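Local coordinates for membrane attack complex assembly inhibitor BGA71 (PDB 6FMH), which inhibits assembly of the complement membrane attack complex, which probably helps the Lyme disease spirochaete Borreliella bavariensis to withstand the immune system of its host, at residues A[160-163]-A[169-172]; A[118-123]-A[131-136]; A[29-34]-A[64-69]; A[105-110]-A[185-190]. All blocks are in the same frame, centred on the assembly; numbering follows the deposited sequence.

Interaction 1: A[160-163]-A[169-172]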
loop_
_atom_site.group_PDB
_atom_site.type_symbol
_atom_site.label_atom_id
_atom_site.label_comp_id
_atom_site.label_asym_id
_atom_site.label_seq_id
_atom_site.Cartn_x
_atom_site.Cartn_y
_atom_site.Cartn_z
ATOM N N ASP A 160 14.075 -20.916 -19.861
ATOM C CA ASP A 160 14.587 -21.448 -21.094
ATOM C C ASP A 160 15.563 -22.603 -20.835
ATOM O O ASP A 160 15.489 -23.635 -21.504
ATOM C CB ASP A 160 15.336 -20.374 -21.837
ATOM C CG ASP A 160 14.477 -19.304 -22.303
ATOM O OD1 ASP A 160 13.229 -19.364 -22.127
ATOM O OD2 ASP A 160 15.063 -18.350 -22.841
ATOM N N ASP A 161 16.512 -22.388 -19.925
ATOM C CA ASP A 161 17.483 -23.421 -19.578
ATOM C C ASP A 161 16.812 -24.691 -19.136
ATOM O O ASP A 161 17.232 -25.776 -19.492
ATOM C CB ASP A 161 18.416 -22.923 -18.458
ATOM C CG ASP A 161 19.591 -22.100 -18.980
ATOM O OD1 ASP A 161 19.791 -21.977 -20.212
ATOM O OD2 ASP A 161 20.323 -21.549 -18.135
ATOM N N TYR A 162 15.756 -24.541 -18.376
ATOM C CA TYR A 162 15.008 -25.694 -17.881
ATOM C C TYR A 162 14.368 -26.477 -19.014
ATOM O O TYR A 162 14.479 -27.689 -19.071
ATOM C CB TYR A 162 13.931 -25.237 -16.888
ATOM C CG TYR A 162 13.191 -26.367 -16.221
ATOM C CD1 TYR A 162 13.738 -27.015 -15.108
ATOM C CD2 TYR A 162 11.912 -26.785 -16.675
ATOM C CE1 TYR A 162 13.057 -28.062 -14.483
ATOM C CE2 TYR A 162 11.238 -27.790 -16.053
ATOM C CZ TYR A 162 11.816 -28.433 -14.975
ATOM O OH TYR A 162 11.160 -29.445 -14.348
ATOM N N ASN A 163 13.724 -25.773 -19.935
ATOM C CA ASN A 163 13.089 -26.426 -21.057
ATOM C C ASN A 163 14.063 -27.105 -22.003
ATOM O O ASN A 163 13.706 -28.136 -22.628
ATOM C CB ASN A 163 12.250 -25.444 -21.839
ATOM C CG ASN A 163 11.022 -25.054 -21.097
ATOM O OD1 ASN A 163 10.459 -25.848 -20.364
ATOM N ND2 ASN A 163 10.598 -23.820 -21.255
ATOM N N ILE A 169 19.246 -30.004 -15.887
ATOM C CA ILE A 169 18.497 -29.319 -14.855
ATOM C C ILE A 169 17.019 -29.775 -14.767
ATOM O O ILE A 169 16.375 -29.604 -13.734
ATOM C CB ILE A 169 18.646 -27.786 -15.127
ATOM C CG1 ILE A 169 20.021 -27.284 -14.663
ATOM C CG2 ILE A 169 17.573 -26.928 -14.512
ATOM C CD1 ILE A 169 20.376 -27.686 -13.258
ATOM N N GLN A 170 16.501 -30.376 -15.820
ATOM C CA GLN A 170 15.165 -30.960 -15.793
ATOM C C GLN A 170 15.187 -32.415 -15.419
ATOM O O GLN A 170 14.204 -32.966 -14.953
ATOM C CB GLN A 170 14.505 -30.829 -17.175
ATOM C CG GLN A 170 13.048 -31.231 -17.218
ATOM C CD GLN A 170 12.439 -30.914 -18.550
ATOM O OE1 GLN A 170 13.063 -30.293 -19.422
ATOM N NE2 GLN A 170 11.185 -31.290 -18.715
ATOM N N THR A 171 16.302 -33.050 -15.707
ATOM C CA THR A 171 16.468 -34.473 -15.486
ATOM C C THR A 171 16.993 -34.770 -14.101
ATOM O O THR A 171 16.777 -35.857 -13.578
ATOM C CB THR A 171 17.457 -34.975 -16.517
ATOM O OG1 THR A 171 16.767 -35.063 -17.780
ATOM C CG2 THR A 171 18.074 -36.338 -16.125
ATOM N N ASN A 172 17.694 -33.810 -13.513
ATOM C CA ASN A 172 18.459 -34.077 -12.312
ATOM C C ASN A 172 18.203 -33.034 -11.280
ATOM O O ASN A 172 18.638 -31.884 -11.425
ATOM C CB ASN A 172 19.940 -34.106 -12.699
ATOM C CG ASN A 172 20.823 -34.702 -11.621
ATOM O OD1 ASN A 172 20.460 -34.741 -10.448
ATOM N ND2 ASN A 172 21.987 -35.176 -12.023
#
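Y162, in the last turn of helix 127-163, meets I169 and Q170 of the loop that leads on to helix 173-183. Just before it, D161 OD2 is hydrogen-bonded to Y179 OH of helix 173-183. Y162 makes most of the contact, and its CA lies 5.7 Å from that of Q170. With CG anti to the backbone N (chi1 -174°), the ring is carried to the loop, where the Q170 side chain crosses it at about a right angle and the two loop residues touch it in different ways. I169 offers its branch methyl, CG2 being 3.9 Å from Y162 CD1, while its carbonyl O stands obliquely to the ring, 3.7 Å from CE1. Q170 lays its methylene groups over one face: CG is 4.2 Å from the ring centroid, in a CH-pi contact 26° off the normal, and CB sits above the same ring nearer the rim. The amide plane of Q170 is stacked, tilted by only 20° from the ring. Y162 OH is hydrogen-bonded to E81 OE2 of helix 73-88. N163, the last helical residue, turns its CB away from the loop and contributes little. I169 also packs on A175, L176 and Y179 of helix 173-183. Chemically, the loop joining two helices is packed against an aromatic ring: an aliphatic branch and the methylenes of a glutamine lie on the tyrosine, whose hydroxyl keeps a carboxylate partner, so one residue serves both apolar packing and polar tethering between helices.

Interaction 2: A[118-123]-A[131-136]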
loop_
_atom_site.group_PDB
_atom_site.type_symbol
_atom_site.label_atom_id
_atom_site.label_comp_id
_atom_site.label_asym_id
_atom_site.label_seq_id
_atom_site.Cartn_x
_atom_site.Cartn_y
_atom_site.Cartn_z
ATOM N N ILE A 118 8.512 7.184 0.416
ATOM C CA ILE A 118 8.231 8.258 -0.476
ATOM C C ILE A 118 6.868 8.818 -0.176
ATOM O O ILE A 118 6.649 9.975 -0.344
ATOM C CB ILE A 118 8.257 7.743 -1.922
ATOM C CG1 ILE A 118 9.668 7.353 -2.295
ATOM C CG2 ILE A 118 7.689 8.746 -2.906
ATOM C CD1 ILE A 118 9.953 7.241 -3.766
ATOM N N LYS A 119 5.945 7.980 0.232
ATOM C CA LYS A 119 4.655 8.440 0.630
ATOM C C LYS A 119 4.734 9.277 1.881
ATOM O O LYS A 119 4.064 10.255 1.984
ATOM C CB LYS A 119 3.702 7.273 0.774
ATOM C CG LYS A 119 3.119 6.780 -0.526
ATOM C CD LYS A 119 2.427 5.484 -0.317
ATOM C CE LYS A 119 1.662 5.052 -1.523
ATOM N NZ LYS A 119 0.925 3.816 -1.262
ATOM N N GLU A 120 5.577 8.898 2.825
ATOM C CA GLU A 120 5.859 9.656 4.030
ATOM C C GLU A 120 6.409 11.024 3.831
ATOM O O GLU A 120 6.142 11.879 4.581
ATOM C CB GLU A 120 6.863 8.909 4.876
ATOM C CG GLU A 120 7.281 9.617 6.153
ATOM C CD GLU A 120 8.460 9.003 6.784
ATOM O OE1 GLU A 120 9.308 8.613 6.069
ATOM O OE2 GLU A 120 8.530 8.904 7.982
ATOM N N ALA A 121 7.264 11.205 2.863
ATOM C CA ALA A 121 7.779 12.494 2.525
ATOM C C ALA A 121 6.742 13.346 1.854
ATOM O O ALA A 121 6.671 14.484 2.099
ATOM C CB ALA A 121 8.981 12.351 1.646
ATOM N N ILE A 122 5.936 12.778 0.992
ATOM C CA ILE A 122 4.878 13.550 0.384
ATOM C C ILE A 122 3.900 14.123 1.438
ATOM O O ILE A 122 3.664 15.342 1.487
ATOM C CB ILE A 122 4.098 12.691 -0.586
ATOM C CG1 ILE A 122 4.949 12.378 -1.807
ATOM C CG2 ILE A 122 2.845 13.400 -1.064
ATOM C CD1 ILE A 122 4.273 11.427 -2.776
ATOM N N ILE A 123 3.445 13.263 2.345
ATOM C CA ILE A 123 2.390 13.595 3.300
ATOM C C ILE A 123 2.858 14.298 4.568
ATOM O O ILE A 123 2.483 15.409 4.847
ATOM C CB ILE A 123 1.579 12.348 3.719
ATOM C CG1 ILE A 123 0.851 11.764 2.528
ATOM C CG2 ILE A 123 0.533 12.708 4.765
ATOM C CD1 ILE A 123 0.214 10.426 2.794
ATOM N N ASN A 131 12.734 17.938 0.091
ATOM C CA ASN A 131 13.841 18.135 -0.837
ATOM C C ASN A 131 15.187 17.510 -0.418
ATOM O O ASN A 131 16.021 17.172 -1.269
ATOM C CB ASN A 131 13.957 19.626 -1.177
ATOM C CG ASN A 131 12.892 20.054 -2.185
ATOM O OD1 ASN A 131 12.425 19.237 -2.988
ATOM N ND2 ASN A 131 12.504 21.312 -2.151
ATOM N N GLN A 132 15.364 17.313 0.877
ATOM C CA GLN A 132 16.572 16.720 1.392
ATOM C C GLN A 132 16.546 15.234 1.020
ATOM O O GLN A 132 17.342 14.783 0.187
ATOM C CB GLN A 132 16.614 16.957 2.893
ATOM C CG GLN A 132 17.942 17.466 3.361
ATOM C CD GLN A 132 17.820 18.502 4.444
ATOM O OE1 GLN A 132 17.826 19.686 4.173
ATOM N NE2 GLN A 132 17.728 18.057 5.682
ATOM N N LYS A 133 15.562 14.518 1.575
ATOM C CA LYS A 133 15.184 13.106 1.262
ATOM C C LYS A 133 15.030 12.743 -0.219
ATOM O O LYS A 133 15.191 11.573 -0.603
ATOM C CB LYS A 133 13.844 12.865 1.925
ATOM C CG LYS A 133 13.948 12.501 3.380
ATOM C CD LYS A 133 12.615 12.569 4.092
ATOM C CE LYS A 133 12.626 11.764 5.380
ATOM N NZ LYS A 133 11.317 11.710 6.049
ATOM N N GLU A 134 14.734 13.726 -1.055
ATOM C CA GLU A 134 14.292 13.446 -2.404
ATOM C C GLU A 134 15.246 12.580 -3.202
ATOM O O GLU A 134 14.876 11.492 -3.667
ATOM C CB GLU A 134 14.053 14.746 -3.118
ATOM C CG GLU A 134 13.532 14.597 -4.533
ATOM C CD GLU A 134 13.256 15.952 -5.184
ATOM O OE1 GLU A 134 12.820 16.897 -4.469
ATOM O OE2 GLU A 134 13.475 16.069 -6.408
ATOM N N SER A 135 16.483 13.040 -3.344
ATOM C CA SER A 135 17.461 12.370 -4.204
ATOM C C SER A 135 17.672 10.904 -3.810
ATOM O O SER A 135 17.718 10.013 -4.675
ATOM C CB SER A 135 18.825 13.091 -4.153
ATOM O OG SER A 135 19.572 12.766 -2.973
ATOM N N GLU A 136 17.789 10.662 -2.515
ATOM C CA GLU A 136 18.091 9.342 -2.024
ATOM C C GLU A 136 16.955 8.345 -2.243
ATOM O O GLU A 136 17.172 7.177 -2.625
ATOM C CB GLU A 136 18.445 9.428 -0.548
ATOM C CG GLU A 136 18.678 8.074 0.126
ATOM C CD GLU A 136 18.965 8.201 1.610
ATOM O OE1 GLU A 136 19.175 9.334 2.093
ATOM O OE2 GLU A 136 18.976 7.181 2.300
#
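K133 reaches across from helix 127-163 to A121 and E120 of helix 90-123, and these three residues make the whole of a slender contact near the turn between the two helices. K133 has the most surface buried by it. Its chain runs extended beyond CG, so the aliphatic part passes the methyl of A121 before the ammonium arrives at the carboxylate; K133 CD lies 4.4 Å from A121 CB, a loose apolar approach. A121 directs its CB toward the opposite helix, and the lysine chain passes beside it; the CA atoms of A121 and K133 are 7.5 Å apart. E120 completes the group. Its CG lies anti to the backbone N (chi1 178°), the chain beyond is extended, and the E120 and K133 side chains cross at about a right angle. E120 OE1 and K133 NZ are 3.7 Å apart, a long salt bridge. E120 also lies against Y109 of the second subunit; in the matching pair the tyrosine hydroxyl is hydrogen-bonded to the glutamate. The lysine ammonium is held chiefly by D125 OD2, in the short connection between the helices, with E120 of helix 90-123 as a long second partner. Apolar packing between the same helices comes from I118 on L137 and L141, whereas this small contact is largely a matter of charge; E120 and K133 are both partly exposed, and solvent probably weakens their pairing.

Interaction 3: A[29-34]-A[64-69]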
loop_
_atom_site.group_PDB
_atom_site.type_symbol
_atom_site.label_atom_id
_atom_site.label_comp_id
_atom_site.label_asym_id
_atom_site.label_seq_id
_atom_site.Cartn_x
_atom_site.Cartn_y
_atom_site.Cartn_z
ATOM N N ILE A 29 -4.483 -6.468 -10.908
ATOM C CA ILE A 29 -5.524 -6.916 -11.817
ATOM C C ILE A 29 -4.998 -8.080 -12.625
ATOM O O ILE A 29 -5.629 -9.126 -12.669
ATOM C CB ILE A 29 -6.145 -5.832 -12.762
ATOM C CG1 ILE A 29 -5.339 -5.687 -14.072
ATOM C CG2 ILE A 29 -6.345 -4.491 -12.076
ATOM C CD1 ILE A 29 -6.116 -5.201 -15.266
ATOM N N LYS A 30 -3.843 -7.930 -13.262
ATOM C CA LYS A 30 -3.304 -8.991 -14.105
ATOM C C LYS A 30 -3.114 -10.306 -13.317
ATOM O O LYS A 30 -3.450 -11.377 -13.799
ATOM C CB LYS A 30 -1.985 -8.570 -14.712
ATOM C CG LYS A 30 -2.154 -7.628 -15.866
ATOM C CD LYS A 30 -0.799 -7.272 -16.469
ATOM C CE LYS A 30 -0.874 -6.207 -17.536
ATOM N NZ LYS A 30 0.503 -5.678 -17.747
ATOM N N ILE A 31 -2.549 -10.207 -12.114
ATOM C CA ILE A 31 -2.271 -11.362 -11.317
ATOM C C ILE A 31 -3.552 -12.114 -11.025
ATOM O O ILE A 31 -3.601 -13.331 -11.169
ATOM C CB ILE A 31 -1.531 -10.962 -10.013
ATOM C CG1 ILE A 31 -0.051 -10.728 -10.330
ATOM C CG2 ILE A 31 -1.683 -12.036 -8.908
ATOM C CD1 ILE A 31 0.638 -9.858 -9.318
ATOM N N ASN A 32 -4.565 -11.389 -10.590
ATOM C CA ASN A 32 -5.837 -11.946 -10.234
ATOM C C ASN A 32 -6.522 -12.567 -11.426
ATOM O O ASN A 32 -7.195 -13.591 -11.274
ATOM C CB ASN A 32 -6.726 -10.878 -9.640
ATOM C CG ASN A 32 -6.301 -10.498 -8.250
ATOM O OD1 ASN A 32 -5.825 -11.348 -7.495
ATOM N ND2 ASN A 32 -6.473 -9.262 -7.891
ATOM N N GLU A 33 -6.321 -11.994 -12.617
ATOM C CA GLU A 33 -6.803 -12.609 -13.850
ATOM C C GLU A 33 -6.251 -13.990 -13.992
ATOM O O GLU A 33 -6.995 -14.965 -14.039
ATOM C CB GLU A 33 -6.408 -11.797 -15.103
ATOM C CG GLU A 33 -7.538 -10.909 -15.517
ATOM C CD GLU A 33 -7.462 -10.366 -16.923
ATOM O OE1 GLU A 33 -6.650 -10.860 -17.751
ATOM O OE2 GLU A 33 -8.298 -9.453 -17.200
ATOM N N ILE A 34 -4.948 -14.052 -14.160
ATOM C CA ILE A 34 -4.229 -15.301 -14.311
ATOM C C ILE A 34 -4.635 -16.336 -13.297
ATOM O O ILE A 34 -4.929 -17.477 -13.655
ATOM C CB ILE A 34 -2.749 -15.023 -14.153
ATOM C CG1 ILE A 34 -2.204 -14.462 -15.443
ATOM C CG2 ILE A 34 -1.986 -16.269 -13.728
ATOM C CD1 ILE A 34 -0.712 -14.212 -15.356
ATOM N N THR A 64 6.363 -10.006 -8.240
ATOM C CA THR A 64 7.717 -10.087 -8.844
ATOM C C THR A 64 7.826 -11.149 -9.899
ATOM O O THR A 64 8.229 -10.904 -10.993
ATOM C CB THR A 64 8.833 -10.289 -7.783
ATOM O OG1 THR A 64 9.107 -9.038 -7.124
ATOM C CG2 THR A 64 10.118 -10.700 -8.448
ATOM N N ILE A 65 7.311 -12.318 -9.577
ATOM C CA ILE A 65 7.413 -13.480 -10.483
ATOM C C ILE A 65 6.648 -13.265 -11.759
ATOM O O ILE A 65 7.206 -13.352 -12.836
ATOM C CB ILE A 65 6.872 -14.776 -9.812
ATOM C CG1 ILE A 65 7.638 -15.115 -8.535
ATOM C CG2 ILE A 65 6.908 -15.956 -10.785
ATOM C CD1 ILE A 65 8.818 -15.993 -8.736
ATOM N N TYR A 66 5.361 -12.957 -11.624
ATOM C CA TYR A 66 4.445 -12.865 -12.763
ATOM C C TYR A 66 4.847 -11.746 -13.664
ATOM O O TYR A 66 4.752 -11.856 -14.892
ATOM C CB TYR A 66 3.028 -12.636 -12.275
ATOM C CG TYR A 66 2.300 -13.852 -11.687
ATOM C CD1 TYR A 66 2.972 -14.905 -11.121
ATOM C CD2 TYR A 66 0.918 -13.909 -11.721
ATOM C CE1 TYR A 66 2.305 -15.967 -10.581
ATOM C CE2 TYR A 66 0.230 -14.973 -11.206
ATOM C CZ TYR A 66 0.939 -16.015 -10.642
ATOM O OH TYR A 66 0.253 -17.063 -10.079
ATOM N N SER A 67 5.250 -10.637 -13.068
ATOM C CA SER A 67 5.668 -9.474 -13.872
ATOM C C SER A 67 6.932 -9.885 -14.564
ATOM O O SER A 67 7.175 -9.444 -15.678
ATOM C CB SER A 67 5.872 -8.179 -13.033
ATOM O OG SER A 67 7.059 -8.256 -12.263
ATOM N N SER A 68 7.751 -10.676 -13.883
ATOM C CA SER A 68 9.022 -11.104 -14.444
ATOM C C SER A 68 8.860 -12.042 -15.628
ATOM O O SER A 68 9.594 -11.966 -16.614
ATOM C CB SER A 68 9.894 -11.786 -13.385
ATOM O OG SER A 68 10.390 -10.856 -12.404
ATOM N N LEU A 69 7.876 -12.914 -15.535
ATOM C CA LEU A 69 7.556 -13.844 -16.600
ATOM C C LEU A 69 6.417 -13.345 -17.459
ATOM O O LEU A 69 5.814 -14.107 -18.233
ATOM C CB LEU A 69 7.150 -15.171 -16.024
ATOM C CG LEU A 69 8.210 -15.802 -15.136
ATOM C CD1 LEU A 69 7.618 -17.020 -14.466
ATOM C CD2 LEU A 69 9.402 -16.177 -15.983
#
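Apolar packing carries the contact: the ring of Y66, on helix 55-68, is met by the branched side chains of I31 and I34, one turn apart on helix 12-36. I31 approaches through CG1, which is 3.6 Å from Y66 CD2 and also lies near the tyrosine CB, its side chain crossing that of Y66 at about a right angle. I34 slides past the ring in the opposite direction, placing CG2 3.6 Å from Y66 CE2 and CD1 4.0 Å from CD2. Both isoleucines therefore crowd the CD2-CE2 side of the ring, obliquely to its plane, and the ring is brought there by a first torsion that sets CG beside the backbone N (chi1 -76°). The CA atoms of I31 and Y66 come within 7.0 Å. Across the contact no hydrogen bond forms; polar interactions belong to each helix or reach elsewhere. Y66 OH is hydrogen-bonded to D35 OD1, just past I34. Within helix 55-68, T64 O accepts S68 N at 2.9 Å and S68 OG at 2.6 Å, from opposite faces of its plane, the hydroxyl standing 38° out of that plane, and S67 OG is hydrogen-bonded to R63 O. I34 and Y66 both continue onto I76 of helix 73-88, while I65 packs on L79 of that helix. The chemistry is that of a buried helix-helix interface: aliphatic branches pack against one flank of an aromatic ring, CD2 and CE2, the bond to D35 holds the ring's hydroxyl end on the helix its flank packs against, and the serine hydroxyls bond within their own helix.

Interaction 4: A[105-110]-A[185-190]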
loop_
_atom_site.group_PDB
_atom_site.type_symbol
_atom_site.label_atom_id
_atom_site.label_comp_id
_atom_site.label_asym_id
_atom_site.label_seq_id
_atom_site.Cartn_x
_atom_site.Cartn_y
_atom_site.Cartn_z
ATOM N N ALA A 105 10.876 -12.435 -2.489
ATOM C CA ALA A 105 10.133 -11.612 -1.590
ATOM C C ALA A 105 10.882 -10.326 -1.234
ATOM O O ALA A 105 10.267 -9.299 -0.930
ATOM C CB ALA A 105 9.754 -12.411 -0.311
ATOM N N SER A 106 12.194 -10.408 -1.221
ATOM C CA SER A 106 13.027 -9.274 -0.823
ATOM C C SER A 106 13.105 -8.285 -1.952
ATOM O O SER A 106 13.140 -7.088 -1.752
ATOM C CB SER A 106 14.429 -9.783 -0.443
ATOM O OG SER A 106 14.335 -10.648 0.719
ATOM N N ILE A 107 13.179 -8.805 -3.160
ATOM C CA ILE A 107 13.194 -7.987 -4.348
ATOM C C ILE A 107 11.947 -7.137 -4.331
ATOM O O ILE A 107 11.988 -5.939 -4.481
ATOM C CB ILE A 107 13.314 -8.861 -5.596
ATOM C CG1 ILE A 107 14.751 -9.377 -5.694
ATOM C CG2 ILE A 107 12.996 -8.075 -6.853
ATOM C CD1 ILE A 107 14.899 -10.627 -6.537
ATOM N N GLN A 108 10.831 -7.771 -4.046
ATOM C CA GLN A 108 9.577 -7.054 -3.940
ATOM C C GLN A 108 9.600 -6.092 -2.780
ATOM O O GLN A 108 9.175 -4.944 -2.933
ATOM C CB GLN A 108 8.430 -8.022 -3.752
ATOM C CG GLN A 108 7.047 -7.511 -4.159
ATOM C CD GLN A 108 6.942 -6.798 -5.517
ATOM O OE1 GLN A 108 7.317 -7.321 -6.534
ATOM N NE2 GLN A 108 6.421 -5.585 -5.506
ATOM N N TYR A 109 9.959 -6.497 -1.582
ATOM C CA TYR A 109 9.815 -5.618 -0.444
ATOM C C TYR A 109 10.572 -4.333 -0.579
ATOM O O TYR A 109 10.141 -3.300 -0.114
ATOM C CB TYR A 109 10.160 -6.296 0.897
ATOM C CG TYR A 109 10.229 -5.306 2.080
ATOM C CD1 TYR A 109 9.076 -4.818 2.663
ATOM C CD2 TYR A 109 11.442 -4.823 2.557
ATOM C CE1 TYR A 109 9.130 -3.907 3.678
ATOM C CE2 TYR A 109 11.485 -3.920 3.573
ATOM C CZ TYR A 109 10.321 -3.465 4.121
ATOM O OH TYR A 109 10.303 -2.574 5.130
ATOM N N ASP A 110 11.727 -4.404 -1.170
ATOM C CA ASP A 110 12.504 -3.239 -1.352
ATOM C C ASP A 110 11.739 -2.196 -2.088
ATOM O O ASP A 110 11.743 -1.076 -1.727
ATOM C CB ASP A 110 13.768 -3.593 -2.091
ATOM C CG ASP A 110 14.822 -4.102 -1.206
ATOM O OD1 ASP A 110 14.607 -4.327 -0.051
ATOM O OD2 ASP A 110 15.896 -4.276 -1.656
ATOM N N LYS A 185 22.035 -16.501 -5.652
ATOM C CA LYS A 185 22.848 -16.595 -4.436
ATOM C C LYS A 185 22.374 -15.647 -3.384
ATOM O O LYS A 185 22.184 -15.997 -2.213
ATOM C CB LYS A 185 24.295 -16.190 -4.717
ATOM C CG LYS A 185 25.192 -17.309 -5.224
ATOM C CD LYS A 185 26.688 -16.998 -5.066
ATOM C CE LYS A 185 27.559 -18.231 -4.759
ATOM N NZ LYS A 185 28.913 -18.173 -5.416
ATOM N N THR A 186 22.162 -14.434 -3.848
ATOM C CA THR A 186 21.912 -13.313 -2.996
ATOM C C THR A 186 21.072 -12.239 -3.762
ATOM O O THR A 186 21.266 -12.009 -4.942
ATOM C CB THR A 186 23.304 -12.793 -2.514
ATOM O OG1 THR A 186 23.155 -12.055 -1.316
ATOM C CG2 THR A 186 23.985 -11.924 -3.524
ATOM N N LEU A 187 20.162 -11.601 -3.059
ATOM C CA LEU A 187 19.531 -10.349 -3.502
ATOM C C LEU A 187 20.530 -9.336 -4.131
ATOM O O LEU A 187 20.314 -8.834 -5.239
ATOM C CB LEU A 187 18.845 -9.683 -2.303
ATOM C CG LEU A 187 18.251 -8.302 -2.452
ATOM C CD1 LEU A 187 16.997 -8.393 -3.294
ATOM C CD2 LEU A 187 17.913 -7.731 -1.086
ATOM N N ASP A 188 21.616 -9.064 -3.408
ATOM C CA ASP A 188 22.609 -8.061 -3.815
ATOM C C ASP A 188 23.196 -8.308 -5.203
ATOM O O ASP A 188 23.641 -7.391 -5.851
ATOM C CB ASP A 188 23.758 -8.024 -2.802
ATOM C CG ASP A 188 23.473 -7.100 -1.657
ATOM O OD1 ASP A 188 22.308 -6.549 -1.571
ATOM O OD2 ASP A 188 24.437 -6.891 -0.854
ATOM N N SER A 189 23.230 -9.569 -5.637
ATOM C CA SER A 189 23.820 -9.910 -6.901
ATOM C C SER A 189 22.987 -9.372 -8.036
ATOM O O SER A 189 23.484 -9.207 -9.126
ATOM C CB SER A 189 23.917 -11.428 -7.024
ATOM O OG SER A 189 22.638 -12.049 -6.932
ATOM N N PHE A 190 21.696 -9.135 -7.798
ATOM C CA PHE A 190 20.819 -8.607 -8.851
ATOM C C PHE A 190 20.771 -7.093 -8.883
ATOM O O PHE A 190 20.182 -6.524 -9.781
ATOM C CB PHE A 190 19.428 -9.165 -8.702
ATOM C CG PHE A 190 19.377 -10.611 -8.931
ATOM C CD1 PHE A 190 19.468 -11.116 -10.195
ATOM C CD2 PHE A 190 19.238 -11.497 -7.857
ATOM C CE1 PHE A 190 19.405 -12.480 -10.429
ATOM C CE2 PHE A 190 19.186 -12.874 -8.089
ATOM C CZ PHE A 190 19.261 -13.354 -9.382
#
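I107, within helix 90-123, and L187, in the C-terminal loop, bring their CA atoms to 6.8 Å, the closest pair of CA atoms, where the loop has folded into a turn closed by F190 N and L187 O at 2.9 Å. L187 is the projecting side chain. It directs its CB toward the helix, CG stands anti to the backbone N (chi1 173°), and the two methyls take different partners. CD1 touches I107 CG1 at 3.4 Å, the two side chains sliding past each other in opposite directions, while CD2 comes 4.1 Å from S106 CB and 4.0 Å from D110 OD2. The leucine thus rests on residues of successive turns: a serine methylene, an isoleucine branch and one carboxylate oxygen, D110 OD2. The polar ends of those helical residues are engaged elsewhere: S106 OG with Q102 O in its own helix, and D110 OD1 in a salt bridge with K124 NZ of the second subunit. F190 also points its CB toward the helix, and packs on T147 and K154 of helix 127-163. I107, which is buried, also packs on R148 and F151 of that helix and on T64 of helix 55-68. The C-terminal loop thereby lies against both helix 90-123 and helix 127-163, and the helix that receives L187 is also part of the subunit interface in this all-helical protein.

Only interaction 3 is buried throughout, and it is apolar, two isoleucines against a tyrosine ring; the other three are partly buried. Interaction 1 mixes aromatic and aliphatic packing at a helix end, interaction 4 seats one leucine of the C-terminal loop on a helix, and interaction 2 pairs a long salt bridge with a lysine chain beside an alanine. Interactions 1 and 2 share helix 127-163 but lie on opposite sides of the chain's centre, about 45 Å apart between centres. Interactions 2 and 4 share helix 90-123, and both touch the second subunit. Interactions 3 and 4 meet directly, T64 OG1 lying 2.5 Å from Q108 OE1 in a probable hydrogen bond.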